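Local coordinates for protein sorbitol dehydrogenase (Gluconobacter oxydans, PDB 5ITG) that probably oxidises D-sorbitol to L-sorbose with an NADP cofactor, as a mannitol dehydrogenase relative with a Rossmann domain and a helical C-terminal domain, at residues A[412-417]-A[473-478]; A[422-427]-A[437-442]; A[29-34]-A[165-170]. One frame throughout, in Å; residues are numbered along the deposited sequence.

Interaction 1: A[412-417]-A[473-478]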
# COMPACT_ATOMS: atom_id res chain seq x y z
N MSE A 412 -1.42 -26.86 0.94
CA MSE A 412 -1.13 -26.01 2.09
C MSE A 412 -2.38 -25.91 2.98
O MSE A 412 -2.29 -25.88 4.21
CB MSE A 412 -0.71 -24.61 1.61
CG MSE A 412 -0.40 -23.60 2.72
SE MSE A 412 -1.98 -22.71 3.47
CE MSE A 412 -2.60 -21.77 1.87
N LEU A 413 -3.54 -25.86 2.33
CA LEU A 413 -4.81 -25.76 3.05
C LEU A 413 -5.06 -26.89 4.06
O LEU A 413 -5.79 -26.70 5.03
CB LEU A 413 -5.96 -25.71 2.03
CG LEU A 413 -6.69 -24.39 1.74
CD1 LEU A 413 -5.76 -23.21 1.83
CD2 LEU A 413 -7.33 -24.49 0.36
N ARG A 414 -4.45 -28.05 3.83
CA ARG A 414 -4.64 -29.19 4.72
C ARG A 414 -4.10 -28.97 6.14
O ARG A 414 -4.47 -29.70 7.06
CB ARG A 414 -4.05 -30.45 4.09
CG ARG A 414 -4.80 -30.86 2.82
CD ARG A 414 -4.16 -32.04 2.09
NE ARG A 414 -4.73 -33.33 2.50
CZ ARG A 414 -4.24 -34.09 3.47
NH1 ARG A 414 -3.16 -33.70 4.14
NH2 ARG A 414 -4.82 -35.24 3.78
N GLY A 415 -3.24 -27.98 6.31
CA GLY A 415 -2.74 -27.66 7.63
C GLY A 415 -1.55 -28.37 8.24
O GLY A 415 -1.40 -28.39 9.46
N ARG A 416 -0.69 -28.95 7.42
CA ARG A 416 0.48 -29.63 7.96
C ARG A 416 1.71 -29.48 7.07
O ARG A 416 1.63 -29.67 5.86
CB ARG A 416 0.17 -31.10 8.22
CG ARG A 416 -0.35 -31.88 7.03
CD ARG A 416 -0.89 -33.24 7.50
NE ARG A 416 -1.29 -34.12 6.40
CZ ARG A 416 -0.46 -34.57 5.46
NH1 ARG A 416 0.82 -34.22 5.47
NH2 ARG A 416 -0.91 -35.39 4.51
N ASP A 417 2.83 -29.12 7.68
CA ASP A 417 4.07 -28.96 6.92
C ASP A 417 4.86 -30.26 6.94
O ASP A 417 4.55 -31.18 7.69
CB ASP A 417 4.92 -27.80 7.47
CG ASP A 417 5.38 -28.03 8.90
OD1 ASP A 417 5.86 -29.14 9.21
OD2 ASP A 417 5.28 -27.07 9.70
N ILE A 473 1.87 -36.00 -6.06
CA ILE A 473 3.31 -36.04 -5.85
C ILE A 473 3.68 -35.30 -4.56
O ILE A 473 4.48 -35.78 -3.77
CB ILE A 473 4.04 -35.39 -7.03
CG1 ILE A 473 3.82 -36.23 -8.29
CG2 ILE A 473 5.53 -35.25 -6.71
CD1 ILE A 473 4.40 -35.63 -9.55
N ILE A 474 3.08 -34.13 -4.36
CA ILE A 474 3.34 -33.33 -3.17
C ILE A 474 3.01 -34.08 -1.89
O ILE A 474 3.75 -34.02 -0.91
CB ILE A 474 2.50 -32.03 -3.14
CG1 ILE A 474 2.98 -31.06 -4.22
CG2 ILE A 474 2.59 -31.38 -1.76
CD1 ILE A 474 2.19 -29.77 -4.28
N ARG A 475 1.89 -34.79 -1.88
CA ARG A 475 1.51 -35.51 -0.67
C ARG A 475 2.39 -36.72 -0.38
O ARG A 475 2.67 -37.03 0.77
CB ARG A 475 0.05 -35.95 -0.73
CG ARG A 475 -0.47 -36.39 0.63
CD ARG A 475 -1.96 -36.51 0.64
NE ARG A 475 -2.61 -35.27 0.24
CZ ARG A 475 -3.93 -35.13 0.15
NH1 ARG A 475 -4.72 -36.15 0.45
NH2 ARG A 475 -4.45 -33.98 -0.26
N GLU A 476 2.84 -37.40 -1.43
CA GLU A 476 3.67 -38.58 -1.24
C GLU A 476 5.16 -38.31 -1.12
O GLU A 476 5.81 -38.83 -0.21
CB GLU A 476 3.42 -39.58 -2.38
CG GLU A 476 4.29 -40.82 -2.33
CD GLU A 476 3.84 -41.89 -3.31
OE1 GLU A 476 2.71 -42.40 -3.14
OE2 GLU A 476 4.61 -42.22 -4.23
N LYS A 477 5.70 -37.47 -2.00
CA LYS A 477 7.14 -37.17 -2.00
C LYS A 477 7.55 -35.79 -1.48
O LYS A 477 8.74 -35.48 -1.42
CB LYS A 477 7.70 -37.34 -3.42
CG LYS A 477 7.06 -38.46 -4.23
CD LYS A 477 7.50 -39.84 -3.78
CE LYS A 477 8.96 -40.10 -4.11
NZ LYS A 477 9.37 -41.48 -3.71
N GLY A 478 6.58 -34.95 -1.10
CA GLY A 478 6.92 -33.63 -0.60
C GLY A 478 6.81 -32.58 -1.70
O GLY A 478 6.96 -32.89 -2.87
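Arg414, within the turn that starts at Met412, meets Arg475 of helix 461-477 through its guanidinium group. Its chain bends at chi3 (92°), which turns the flat end across the other side chain at about a right angle. The two guanidinium planes are 37° apart, and Arg414 CZ lies over the centre of the Arg475 group, 3.5 Å from Arg475 CZ. Arg414 NE and Arg475 NH2 are both donors and are modelled so close that the exact spacing is doubtful. Acidic partners probably make the like-charged pairing tolerable: Arg414 NH2 forms a salt bridge with Asp441 OD1, and Arg475 NH2 one with Glu411 OE2. Arg475 NH1 also donates a weak hydrogen bond to the backbone O of Asp441.

The turn, which follows helix 400-412 in the C-terminal domain, is a type I beta turn from Met412 to Gly415. Gly415 N bonds to Met412 O at 3.1 Å, and the positive phi of Gly415 (85°) takes the chain out of helical geometry.

Arg416 then, extended from CG to NE, reaches across the Arg475 side chain at about a right angle. Its NH2 comes to 4.0 Å from Arg475 CG, which sits at the edge of the Arg416 guanidinium, near its plane.

Interaction 2: A[422-427]-A[437-442]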
# COMPACT_ATOMS: atom_id res chain seq x y z
N THR A 422 1.86 -28.46 12.64
CA THR A 422 0.52 -28.26 12.12
C THR A 422 0.23 -26.78 12.21
O THR A 422 0.88 -26.06 12.97
CB THR A 422 -0.53 -29.05 12.91
OG1 THR A 422 -0.53 -28.61 14.27
CG2 THR A 422 -0.22 -30.53 12.86
N TYR A 423 -0.75 -26.32 11.44
CA TYR A 423 -1.09 -24.91 11.44
C TYR A 423 -2.50 -24.73 10.89
O TYR A 423 -3.07 -25.66 10.33
CB TYR A 423 -0.08 -24.12 10.59
CG TYR A 423 -0.01 -24.62 9.15
CD1 TYR A 423 -0.96 -24.24 8.21
CD2 TYR A 423 0.99 -25.51 8.76
CE1 TYR A 423 -0.94 -24.75 6.91
CE2 TYR A 423 1.03 -26.03 7.47
CZ TYR A 423 0.06 -25.64 6.55
OH TYR A 423 0.08 -26.16 5.29
N GLU A 424 -3.05 -23.54 11.04
CA GLU A 424 -4.38 -23.26 10.53
C GLU A 424 -4.34 -21.94 9.79
O GLU A 424 -4.19 -20.89 10.42
CB GLU A 424 -5.39 -23.18 11.68
CG GLU A 424 -6.63 -24.02 11.45
CD GLU A 424 -6.30 -25.49 11.29
OE1 GLU A 424 -5.66 -26.06 12.20
OE2 GLU A 424 -6.68 -26.09 10.26
N SER A 425 -4.46 -21.98 8.47
CA SER A 425 -4.43 -20.74 7.71
C SER A 425 -5.79 -20.07 7.79
O SER A 425 -6.80 -20.71 8.07
CB SER A 425 -4.07 -21.00 6.24
OG SER A 425 -5.06 -21.76 5.59
N SER A 426 -5.80 -18.76 7.56
CA SER A 426 -7.03 -17.99 7.61
C SER A 426 -7.64 -17.77 6.22
O SER A 426 -6.95 -17.36 5.28
CB SER A 426 -6.76 -16.64 8.27
OG SER A 426 -7.84 -15.74 8.10
N GLU A 427 -8.93 -18.05 6.10
CA GLU A 427 -9.67 -17.86 4.86
C GLU A 427 -11.05 -17.36 5.26
O GLU A 427 -12.00 -18.13 5.38
CB GLU A 427 -9.79 -19.18 4.09
CG GLU A 427 -8.47 -19.69 3.52
CD GLU A 427 -8.06 -18.99 2.23
OE1 GLU A 427 -8.68 -17.96 1.88
OE2 GLU A 427 -7.12 -19.48 1.57
N LEU A 437 -14.13 -29.34 1.77
CA LEU A 437 -13.48 -29.69 0.51
C LEU A 437 -11.96 -29.57 0.66
O LEU A 437 -11.22 -30.48 0.30
CB LEU A 437 -13.95 -28.75 -0.60
CG LEU A 437 -15.42 -28.84 -1.02
CD1 LEU A 437 -15.73 -27.75 -2.03
CD2 LEU A 437 -15.71 -30.21 -1.60
N ALA A 438 -11.53 -28.43 1.19
CA ALA A 438 -10.11 -28.15 1.38
C ALA A 438 -9.40 -29.23 2.18
O ALA A 438 -8.23 -29.51 1.94
CB ALA A 438 -9.95 -26.81 2.07
N LYS A 439 -10.10 -29.84 3.13
CA LYS A 439 -9.50 -30.88 3.96
C LYS A 439 -9.78 -32.30 3.50
O LYS A 439 -9.26 -33.25 4.09
CB LYS A 439 -9.93 -30.69 5.42
CG LYS A 439 -9.48 -29.37 6.01
CD LYS A 439 -9.76 -29.30 7.50
CE LYS A 439 -9.26 -27.98 8.08
NZ LYS A 439 -7.79 -27.80 7.89
N ALA A 440 -10.59 -32.46 2.46
CA ALA A 440 -10.90 -33.79 1.95
C ALA A 440 -9.59 -34.55 1.72
O ALA A 440 -8.55 -33.93 1.47
CB ALA A 440 -11.68 -33.69 0.65
N ASP A 441 -9.63 -35.87 1.80
CA ASP A 441 -8.43 -36.67 1.60
C ASP A 441 -8.17 -36.98 0.14
O ASP A 441 -7.08 -37.44 -0.21
CB ASP A 441 -8.49 -37.97 2.40
CG ASP A 441 -8.35 -37.74 3.89
OD1 ASP A 441 -7.43 -37.00 4.28
OD2 ASP A 441 -9.16 -38.31 4.66
N ASP A 442 -9.16 -36.75 -0.71
CA ASP A 442 -8.97 -37.00 -2.13
C ASP A 442 -8.11 -35.89 -2.70
O ASP A 442 -7.52 -35.11 -1.96
CB ASP A 442 -10.32 -37.06 -2.85
CG ASP A 442 -11.09 -35.76 -2.78
OD1 ASP A 442 -10.56 -34.73 -3.24
OD2 ASP A 442 -12.22 -35.78 -2.26
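Glu424 and Lys439 reach out to each other and join in a salt bridge. Lys439 NZ donates a hydrogen bond to Glu424 OE2 at 3.1 Å, and the two side chains cross at about a right angle. The ammonium meets OE2 nearly along its C-O axis, so the carboxylate is gripped head-on by one oxygen. The other, OE1, lies 5.1 Å from Lys439 NZ and plays no part in this bond. The closest CA atoms of the two segments, those of Glu424 and Lys439, are 11.3 Å apart, and nearly all of that gap is bridged by side chain.

The two chains get there differently. The lysine is stretched from CB to CE, with CG anti to its own carbonyl carbon, and only the last torsion (chi4 -60°) swings NZ out of line. The glutamate is less relaxed: its chi1 of -131° is away from any staggered value, and a bend at chi2 (60°) folds the carboxylate round toward the lysine. Both residues are exposed and both touch a crystal neighbour, so lattice contacts may influence these conformations.

This is a salt bridge at the surface of the C-terminal domain, joining the extended run 422-427 to the last part of helix 432-439. Glu424 is exposed, whereas its neighbours anchor the run. Tyr423 packs on Ile310 and Leu311 of helix 288-312 and its OH is hydrogen-bonded to Met412 O. Ser425 and Glu427 lie against Trp435 of helix 432-439, and the Glu427 carboxylate is held by Tyr409 OH of helix 400-412 and by Cys378 N at the start of helix 377-394.

Interaction 3: A[29-34]-A[165-170]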
# COMPACT_ATOMS: atom_id res chain seq x y z
N VAL A 29 -1.69 19.77 2.23
CA VAL A 29 -2.29 19.47 3.52
C VAL A 29 -2.52 17.96 3.46
O VAL A 29 -3.11 17.46 2.50
CB VAL A 29 -3.64 20.18 3.73
CG1 VAL A 29 -4.39 19.54 4.89
CG2 VAL A 29 -3.40 21.65 4.02
N HIS A 30 -2.04 17.24 4.47
CA HIS A 30 -2.20 15.79 4.49
C HIS A 30 -3.04 15.28 5.65
O HIS A 30 -2.77 15.60 6.81
CB HIS A 30 -0.83 15.11 4.58
CG HIS A 30 -0.90 13.61 4.55
ND1 HIS A 30 -1.07 12.90 3.39
CD2 HIS A 30 -0.89 12.70 5.56
CE1 HIS A 30 -1.17 11.61 3.67
NE2 HIS A 30 -1.06 11.47 4.98
N PHE A 31 -4.04 14.47 5.33
CA PHE A 31 -4.93 13.88 6.33
C PHE A 31 -4.46 12.46 6.67
O PHE A 31 -4.31 11.63 5.78
CB PHE A 31 -6.36 13.82 5.81
CG PHE A 31 -7.11 15.13 5.93
CD1 PHE A 31 -7.67 15.51 7.14
CD2 PHE A 31 -7.24 15.97 4.83
CE1 PHE A 31 -8.37 16.72 7.26
CE2 PHE A 31 -7.94 17.19 4.94
CZ PHE A 31 -8.50 17.56 6.16
N GLY A 32 -4.23 12.20 7.95
CA GLY A 32 -3.78 10.88 8.37
C GLY A 32 -2.27 10.77 8.34
O GLY A 32 -1.70 10.19 7.41
N VAL A 33 -1.61 11.32 9.36
CA VAL A 33 -0.16 11.29 9.43
C VAL A 33 0.36 9.98 10.04
O VAL A 33 0.73 9.93 11.21
CB VAL A 33 0.37 12.49 10.25
CG1 VAL A 33 1.90 12.45 10.32
CG2 VAL A 33 -0.08 13.77 9.60
N GLY A 34 0.37 8.93 9.22
CA GLY A 34 0.84 7.64 9.67
C GLY A 34 2.23 7.36 9.14
O GLY A 34 2.81 8.16 8.40
N PHE A 165 -14.27 14.16 4.58
CA PHE A 165 -15.20 14.54 3.52
C PHE A 165 -15.74 15.94 3.79
O PHE A 165 -15.76 16.79 2.90
CB PHE A 165 -16.37 13.55 3.48
CG PHE A 165 -15.95 12.12 3.63
CD1 PHE A 165 -15.17 11.51 2.65
CD2 PHE A 165 -16.31 11.40 4.75
CE1 PHE A 165 -14.75 10.19 2.80
CE2 PHE A 165 -15.90 10.08 4.91
CZ PHE A 165 -15.11 9.48 3.93
N GLY A 166 -16.18 16.17 5.03
CA GLY A 166 -16.71 17.46 5.40
C GLY A 166 -15.70 18.59 5.27
O GLY A 166 -16.03 19.66 4.76
N TYR A 167 -14.48 18.35 5.73
CA TYR A 167 -13.42 19.36 5.67
C TYR A 167 -13.06 19.72 4.24
O TYR A 167 -12.98 20.90 3.88
CB TYR A 167 -12.16 18.85 6.38
CG TYR A 167 -12.14 19.08 7.87
CD1 TYR A 167 -11.89 20.35 8.40
CD2 TYR A 167 -12.35 18.03 8.77
CE1 TYR A 167 -11.85 20.57 9.78
CE2 TYR A 167 -12.31 18.24 10.15
CZ TYR A 167 -12.06 19.51 10.65
OH TYR A 167 -12.02 19.72 12.01
N VAL A 168 -12.82 18.70 3.42
CA VAL A 168 -12.43 18.89 2.03
C VAL A 168 -13.51 19.58 1.20
O VAL A 168 -13.23 20.56 0.51
CB VAL A 168 -12.05 17.54 1.38
CG1 VAL A 168 -11.91 17.69 -0.13
CG2 VAL A 168 -10.73 17.05 1.97
N VAL A 169 -14.73 19.07 1.27
CA VAL A 169 -15.81 19.67 0.50
C VAL A 169 -16.15 21.09 0.98
O VAL A 169 -16.38 21.98 0.16
CB VAL A 169 -17.06 18.77 0.53
CG1 VAL A 169 -18.27 19.49 -0.06
CG2 VAL A 169 -16.78 17.50 -0.29
N GLU A 170 -16.16 21.32 2.29
CA GLU A 170 -16.44 22.66 2.80
C GLU A 170 -15.32 23.61 2.36
O GLU A 170 -15.57 24.76 2.00
CB GLU A 170 -16.56 22.65 4.33
CG GLU A 170 -16.68 24.03 4.97
CD GLU A 170 -17.95 24.79 4.59
OE1 GLU A 170 -18.79 24.26 3.82
OE2 GLU A 170 -18.12 25.93 5.08
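Phe31 projects from strand 26-31 toward helix 164-177 and meets Tyr167 and Val168 there. The strand belongs to the Rossmann domain, lying between strands 56-61 and 125-128 and parallel to both. The chain leaves it through Gly32-Val33-Gly34 into helix 35-39, an arrangement consistent with the glycine-rich dinucleotide-binding turn of such folds. The contact thus joins sheet to covering helix by wholly apolar means.

The Phe31 side chain holds CG beside its backbone N and anti to the carbonyl carbon (chi1 -81°), which sends the far end of the ring to the helix. Two adjacent ring atoms share the work. CZ touches Tyr167 CB at 3.9 Å, and CE2 touches Val168 CG2 at 4.1 Å. Both approaches are oblique to the ring. The Tyr167 side chain crosses that of Phe31 at about a right angle. It is met at its root, and the residue also packs on Pro111 and Val114 of helix 111-119 and on Ala107. Val168 points its CB past the strand, yet the placing of CG2 beside the backbone N brings that methyl against Phe31; the residue also packs on Phe202 of helix 194-209.

All three residues are buried, and Phe31 contributes the largest share of the interface. Its side chain also touches Val60 of strand 56-61 and Leu62. Directly after it the backbone turns at Gly32, whose phi is positive (88°), and Gly34 takes the N-cap position of the next helix. Next to Phe31, His30 NE2 is hydrogen-bonded with Thr129 OG1 and makes a weak hydrogen bond to Gly32 O at 2.8 Å.

In the fold
From the N terminus, interaction 3 opens at strand 26-31 and closes at helix 164-177, drawing together two parts of the Rossmann domain separated by 130 residues. It is complete long before the C-terminal contacts begin. Interaction 1 opens after helix 400-412 and closes only near the end of helix 461-477; interaction 2, which closes a short loop between 422-427 and 437-442, falls wholly within that span. These two are neighbours, with centres 10 Å apart, and are linked directly by the backbone bond between Gly415 and Tyr423. Interaction 3 lies on the opposite side of the chain's centre, its centre about 49 Å from that of interaction 1.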